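Local coordinates for malate dehydrogenase (Porphyromonas gingivalis, PDB 3FI9), which probably catalyses the NAD-dependent interconversion of malate and oxaloacetate, at residues A[4-9]-A[31-36]; A[268-273]-A[302-307]. One frame throughout, in Å; residues are numbered along the deposited sequence.

Interaction 1. Residues A[4-9]-A[31-36]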
loop_
_atom_site.group_PDB
_atom_site.type_symbol
_atom_site.label_atom_id
_atom_site.label_comp_id
_atom_site.label_asym_id
_atom_site.label_seq_id
_atom_site.Cartn_x
_atom_site.Cartn_y
_atom_site.Cartn_z
ATOM N N SER A 4 -5.376 -9.995 16.151
ATOM C CA SER A 4 -4.627 -9.250 17.144
ATOM C C SER A 4 -3.233 -8.931 16.579
ATOM O O SER A 4 -2.754 -9.610 15.674
ATOM C CB SER A 4 -4.515 -10.075 18.436
ATOM O OG SER A 4 -5.817 -10.361 18.930
ATOM N N TYR A 5 -2.579 -7.909 17.114
ATOM C CA TYR A 5 -1.214 -7.584 16.672
ATOM C C TYR A 5 -0.313 -8.760 16.943
ATOM O O TYR A 5 -0.473 -9.465 17.963
ATOM C CB TYR A 5 -0.704 -6.356 17.429
ATOM C CG TYR A 5 -1.215 -5.051 16.872
ATOM C CD1 TYR A 5 -0.561 -4.444 15.784
ATOM C CD2 TYR A 5 -2.334 -4.425 17.407
ATOM C CE1 TYR A 5 -1.015 -3.248 15.248
ATOM C CE2 TYR A 5 -2.813 -3.210 16.875
ATOM C CZ TYR A 5 -2.145 -2.627 15.789
ATOM O OH TYR A 5 -2.577 -1.440 15.232
ATOM N N LEU A 6 0.664 -8.968 16.070
ATOM C CA LEU A 6 1.533 -10.159 16.200
ATOM C C LEU A 6 2.461 -10.040 17.405
ATOM O O LEU A 6 2.803 -11.031 18.043
ATOM C CB LEU A 6 2.376 -10.316 14.931
ATOM C CG LEU A 6 3.291 -11.520 14.718
ATOM C CD1 LEU A 6 2.521 -12.830 14.820
ATOM C CD2 LEU A 6 3.930 -11.339 13.276
ATOM N N THR A 7 2.907 -8.839 17.698
ATOM C CA THR A 7 3.767 -8.651 18.827
ATOM C C THR A 7 3.575 -7.226 19.333
ATOM O O THR A 7 2.948 -6.417 18.646
ATOM C CB THR A 7 5.258 -8.939 18.437
ATOM O OG1 THR A 7 6.090 -8.782 19.577
ATOM C CG2 THR A 7 5.763 -7.967 17.355
ATOM N N GLU A 8 4.083 -6.914 20.524
ATOM C CA GLU A 8 4.151 -5.518 20.971
ATOM C C GLU A 8 5.546 -4.906 20.743
ATOM O O GLU A 8 5.773 -3.714 20.963
ATOM C CB GLU A 8 3.785 -5.416 22.477
ATOM C CG GLU A 8 2.427 -5.995 22.836
ATOM C CD GLU A 8 1.283 -5.200 22.247
ATOM O OE1 GLU A 8 1.195 -4.005 22.555
ATOM O OE2 GLU A 8 0.460 -5.782 21.510
ATOM N N GLU A 9 6.510 -5.717 20.322
ATOM C CA GLU A 9 7.867 -5.188 20.142
ATOM C C GLU A 9 7.952 -4.157 19.001
ATOM O O GLU A 9 7.164 -4.202 18.076
ATOM C CB GLU A 9 8.875 -6.345 20.007
ATOM C CG GLU A 9 8.784 -7.203 21.292
ATOM C CD GLU A 9 9.927 -8.144 21.535
ATOM O OE1 GLU A 9 10.561 -8.042 22.620
ATOM O OE2 GLU A 9 10.168 -9.014 20.687
ATOM N N MET A 31 -0.936 -5.229 8.203
ATOM C CA MET A 31 -0.658 -6.602 8.634
ATOM C C MET A 31 -0.745 -6.748 10.174
ATOM O O MET A 31 -0.592 -7.831 10.690
ATOM C CB MET A 31 0.733 -7.057 8.161
ATOM C CG MET A 31 0.806 -7.445 6.660
ATOM S SD MET A 31 2.513 -8.063 6.240
ATOM C CE MET A 31 2.262 -8.318 4.472
ATOM N N ARG A 32 -0.914 -5.627 10.870
ATOM C CA ARG A 32 -0.956 -5.595 12.327
ATOM C C ARG A 32 0.209 -6.356 12.932
ATOM O O ARG A 32 0.021 -7.238 13.776
ATOM C CB ARG A 32 -2.333 -6.098 12.850
ATOM C CG ARG A 32 -3.450 -5.124 12.408
ATOM C CD ARG A 32 -4.878 -5.666 12.744
ATOM N NE ARG A 32 -5.158 -5.614 14.185
ATOM C CZ ARG A 32 -5.435 -4.502 14.852
ATOM N NH1 ARG A 32 -5.439 -3.342 14.218
ATOM N NH2 ARG A 32 -5.723 -4.544 16.149
ATOM N N LEU A 33 1.423 -5.993 12.502
ATOM C CA LEU A 33 2.617 -6.671 13.008
ATOM C C LEU A 33 2.856 -6.234 14.449
ATOM O O LEU A 33 3.044 -7.086 15.332
ATOM C CB LEU A 33 3.838 -6.360 12.147
ATOM C CG LEU A 33 3.633 -6.704 10.660
ATOM C CD1 LEU A 33 4.919 -6.358 9.818
ATOM C CD2 LEU A 33 3.247 -8.183 10.526
ATOM N N THR A 34 2.844 -4.927 14.669
ATOM C CA THR A 34 2.991 -4.341 16.025
ATOM C C THR A 34 2.314 -2.966 16.051
ATOM O O THR A 34 2.402 -2.189 15.076
ATOM C CB THR A 34 4.493 -4.154 16.380
ATOM O OG1 THR A 34 4.657 -3.417 17.600
ATOM C CG2 THR A 34 5.198 -3.406 15.299
ATOM N N PRO A 35 1.759 -2.586 17.203
ATOM C CA PRO A 35 1.270 -1.218 17.326
ATOM C C PRO A 35 2.423 -0.208 17.391
ATOM O O PRO A 35 2.255 0.983 17.058
ATOM C CB PRO A 35 0.476 -1.231 18.651
ATOM C CG PRO A 35 0.876 -2.545 19.369
ATOM C CD PRO A 35 1.647 -3.404 18.445
ATOM N N ASN A 36 3.607 -0.684 17.779
ATOM C CA ASN A 36 4.735 0.216 17.968
ATOM C C ASN A 36 5.564 0.270 16.694
ATOM O O ASN A 36 6.609 -0.365 16.554
ATOM C CB ASN A 36 5.510 -0.219 19.207
ATOM C CG ASN A 36 4.618 -0.126 20.452
ATOM O OD1 ASN A 36 4.101 0.954 20.745
ATOM N ND2 ASN A 36 4.356 -1.258 21.117
HETATM O O HOH W 1 -1.468 -9.788 13.133
HETATM O O HOH W 2 2.672 -1.560 23.234
#
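The Tyr5 ring is sandwiched between Arg32 and Pro35. Over one face lies Arg32: its CB sits 4.2 Å from the ring centroid in a CH-pi contact, and its guanidinium makes an off-centre cation-pi contact, CZ 4.1 Å from the centroid. The two side chains cross at about a right angle, the ring and guanidinium planes 40° apart; the arginine chain bends at chi3 (72°), which places NE, and chi4 (75°) then sets CZ over the ring. On the opposite face Pro35 CD adds a second CH-pi contact. Glu60 O, outside both segments, accepts from Tyr5 OH and Arg32 NH1, and Leu3 O takes Arg32 NE, which fixes ring and guanidinium together. Alongside, the backbones pair: Leu6 N donates to Arg32 O and Thr7 N to Leu33 O, both at 2.9 Å. Arg32, the first residue past helix 19-30 to leave helical angles, has a positive phi and belongs to a Schellman motif. Further on, side chains grip the carbonyls of 4-9. Asn36 ND2 reaches Glu8 O at 2.8 Å, near its own amide plane, and Thr34 OG1 donates to Glu9 O at 2.7 Å from above the carbonyl plane. Thr34 OG1 also accepts from Asn36 N, an ST turn, so this hydroxyl both donates and accepts. Far from the annotated sites, directed hydrogen bonds join the N-terminal segment to the loop entering strand 37-40, together with cation-pi and CH-pi contacts on Tyr5.

Interaction 2. Residues A[268-273]-A[302-307]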
loop_
_atom_site.group_PDB
_atom_site.type_symbol
_atom_site.label_atom_id
_atom_site.label_comp_id
_atom_site.label_asym_id
_atom_site.label_seq_id
_atom_site.Cartn_x
_atom_site.Cartn_y
_atom_site.Cartn_z
ATOM N N PRO A 268 32.025 -24.905 1.940
ATOM C CA PRO A 268 33.015 -25.147 0.885
ATOM C C PRO A 268 32.444 -24.806 -0.485
ATOM O O PRO A 268 31.313 -25.174 -0.771
ATOM C CB PRO A 268 33.265 -26.665 1.003
ATOM C CG PRO A 268 33.010 -26.957 2.478
ATOM C CD PRO A 268 31.846 -26.067 2.839
ATOM N N GLY A 269 33.202 -24.104 -1.322
ATOM C CA GLY A 269 32.756 -23.734 -2.679
ATOM C C GLY A 269 32.005 -22.414 -2.751
ATOM O O GLY A 269 31.945 -21.767 -3.799
ATOM N N PHE A 270 31.449 -21.996 -1.621
ATOM C CA PHE A 270 30.700 -20.726 -1.548
ATOM C C PHE A 270 31.055 -20.001 -0.225
ATOM O O PHE A 270 30.262 -19.932 0.686
ATOM C CB PHE A 270 29.209 -21.066 -1.600
ATOM C CG PHE A 270 28.798 -21.710 -2.897
ATOM C CD1 PHE A 270 28.541 -20.929 -4.011
ATOM C CD2 PHE A 270 28.708 -23.104 -3.012
ATOM C CE1 PHE A 270 28.162 -21.523 -5.220
ATOM C CE2 PHE A 270 28.319 -23.717 -4.244
ATOM C CZ PHE A 270 28.054 -22.920 -5.329
ATOM N N GLU A 271 32.287 -19.512 -0.108
ATOM C CA GLU A 271 32.763 -19.069 1.195
ATOM C C GLU A 271 32.454 -17.606 1.444
ATOM O O GLU A 271 32.564 -16.799 0.521
ATOM C CB GLU A 271 34.282 -19.299 1.255
ATOM C CG GLU A 271 34.666 -20.778 1.058
ATOM C CD GLU A 271 34.861 -21.202 -0.397
ATOM O OE1 GLU A 271 34.581 -20.414 -1.360
ATOM O OE2 GLU A 271 35.292 -22.374 -0.576
ATOM N N HIS A 272 32.102 -17.252 2.689
ATOM C CA HIS A 272 32.153 -15.822 3.123
ATOM C C HIS A 272 31.395 -14.869 2.235
ATOM O O HIS A 272 31.975 -13.950 1.635
ATOM C CB HIS A 272 33.610 -15.349 3.204
ATOM C CG HIS A 272 34.428 -16.140 4.165
ATOM N ND1 HIS A 272 35.508 -16.907 3.773
ATOM C CD2 HIS A 272 34.280 -16.344 5.494
ATOM C CE1 HIS A 272 36.006 -17.536 4.825
ATOM N NE2 HIS A 272 35.282 -17.211 5.882
ATOM N N ILE A 273 30.079 -15.076 2.135
ATOM C CA ILE A 273 29.317 -14.300 1.164
ATOM C C ILE A 273 27.885 -14.145 1.599
ATOM O O ILE A 273 27.422 -14.867 2.505
ATOM C CB ILE A 273 29.368 -15.015 -0.241
ATOM C CG1 ILE A 273 29.042 -14.041 -1.360
ATOM C CG2 ILE A 273 28.459 -16.271 -0.256
ATOM C CD1 ILE A 273 30.205 -13.038 -1.617
ATOM N N ALA A 302 26.029 -22.842 -12.441
ATOM C CA ALA A 302 25.590 -21.495 -12.743
ATOM C C ALA A 302 25.632 -20.658 -11.459
ATOM O O ALA A 302 26.036 -19.491 -11.479
ATOM C CB ALA A 302 24.143 -21.524 -13.336
ATOM N N LEU A 303 25.214 -21.272 -10.355
ATOM C CA LEU A 303 25.264 -20.655 -9.016
ATOM C C LEU A 303 26.715 -20.293 -8.621
ATOM O O LEU A 303 26.972 -19.223 -8.062
ATOM C CB LEU A 303 24.638 -21.582 -7.972
ATOM C CG LEU A 303 24.499 -21.022 -6.544
ATOM C CD1 LEU A 303 23.640 -19.761 -6.548
ATOM C CD2 LEU A 303 23.912 -22.022 -5.553
ATOM N N LYS A 304 27.650 -21.174 -8.938
ATOM C CA LYS A 304 29.077 -20.909 -8.687
ATOM C C LYS A 304 29.556 -19.700 -9.500
ATOM O O LYS A 304 30.287 -18.854 -8.991
ATOM C CB LYS A 304 29.899 -22.169 -9.017
ATOM C CG LYS A 304 31.410 -22.034 -8.840
ATOM C CD LYS A 304 31.764 -21.463 -7.452
ATOM C CE LYS A 304 33.282 -21.576 -7.185
ATOM N NZ LYS A 304 33.678 -21.112 -5.818
ATOM N N GLU A 305 29.122 -19.604 -10.761
ATOM C CA GLU A 305 29.395 -18.438 -11.592
ATOM C C GLU A 305 28.918 -17.129 -10.931
ATOM O O GLU A 305 29.644 -16.135 -10.886
ATOM C CB GLU A 305 28.613 -18.574 -12.905
ATOM C CG GLU A 305 29.234 -19.424 -13.949
ATOM C CD GLU A 305 30.109 -18.595 -14.880
ATOM O OE1 GLU A 305 31.323 -18.480 -14.591
ATOM O OE2 GLU A 305 29.593 -18.079 -15.910
ATOM N N SER A 306 27.659 -17.115 -10.497
ATOM C CA SER A 306 27.100 -15.984 -9.762
ATOM C C SER A 306 27.940 -15.722 -8.473
ATOM O O SER A 306 28.344 -14.560 -8.170
ATOM C CB SER A 306 25.623 -16.291 -9.442
ATOM O OG SER A 306 25.015 -15.259 -8.707
ATOM N N TYR A 307 28.249 -16.795 -7.758
ATOM C CA TYR A 307 29.094 -16.692 -6.555
ATOM C C TYR A 307 30.403 -15.935 -6.904
ATOM O O TYR A 307 30.789 -15.011 -6.196
ATOM C CB TYR A 307 29.397 -18.051 -5.893
ATOM C CG TYR A 307 30.463 -17.893 -4.816
ATOM C CD1 TYR A 307 30.129 -17.513 -3.514
ATOM C CD2 TYR A 307 31.821 -18.008 -5.146
ATOM C CE1 TYR A 307 31.143 -17.295 -2.542
ATOM C CE2 TYR A 307 32.823 -17.781 -4.207
ATOM C CZ TYR A 307 32.475 -17.442 -2.911
ATOM O OH TYR A 307 33.494 -17.219 -2.009
#
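Beside a G1 beta bulge at His272 and Ile273 in the C-terminal alpha/beta domain, Phe270 packs on Tyr307 of helix 297-319. Tyr307, its CG anti to the backbone N (chi1 170°), points its side chain toward 268-273, with Phe270 CA and Gly269 O over one ring face. The two rings form an offset edge-to-face pair, centroids 5.6 Å apart and planes at 87°, with the phenylalanine edge toward the tyrosine face. Phe270 CA makes a CH-pi contact there, 3.9 Å from the Tyr307 centroid. Ile273 CG2 abuts the tyrosine edge at CE1, while the Phe270 ring reaches back to the helix, its CD1 3.5 Å from Tyr307 CB and its CE1 3.9 Å from Leu303 CG. Two helix side chains seize backbone carbonyls. Lys304 NZ donates to Gly269 O at 2.7 Å, tilted 27° from the carbonyl plane. Within the turn Gly269 N donates to Glu271 OE2, and the nearby carboxylate may favour the lysine charge, although Glu271 OE1 and Lys304 NZ remain 4.6 Å apart. At the far end of its ring, Tyr307 OH donates to Glu271 O at 2.7 Å, in the carbonyl plane and on a lone pair.

From the N terminus, interaction 1 closes first: the segment 4-9, just before strand 10-14, meets 31-36 after that strand and helix 19-30 have been traversed, so it seals the first beta-alpha unit of the Rossmann-type NAD-binding domain just ahead of strand 37-40. Much later, in the C-terminal domain, interaction 2 joins the turn after strand 261-267 to helix 297-319, closing a loop that holds most of strand 273-277, strands 279-282 and 285-288 and the start of that helix. The two loops follow one another in series, neither nesting nor crossing. The centres of interactions 1 and 2 lie about 37 Å apart, on opposite sides of the chain's centre, and their atoms do not touch.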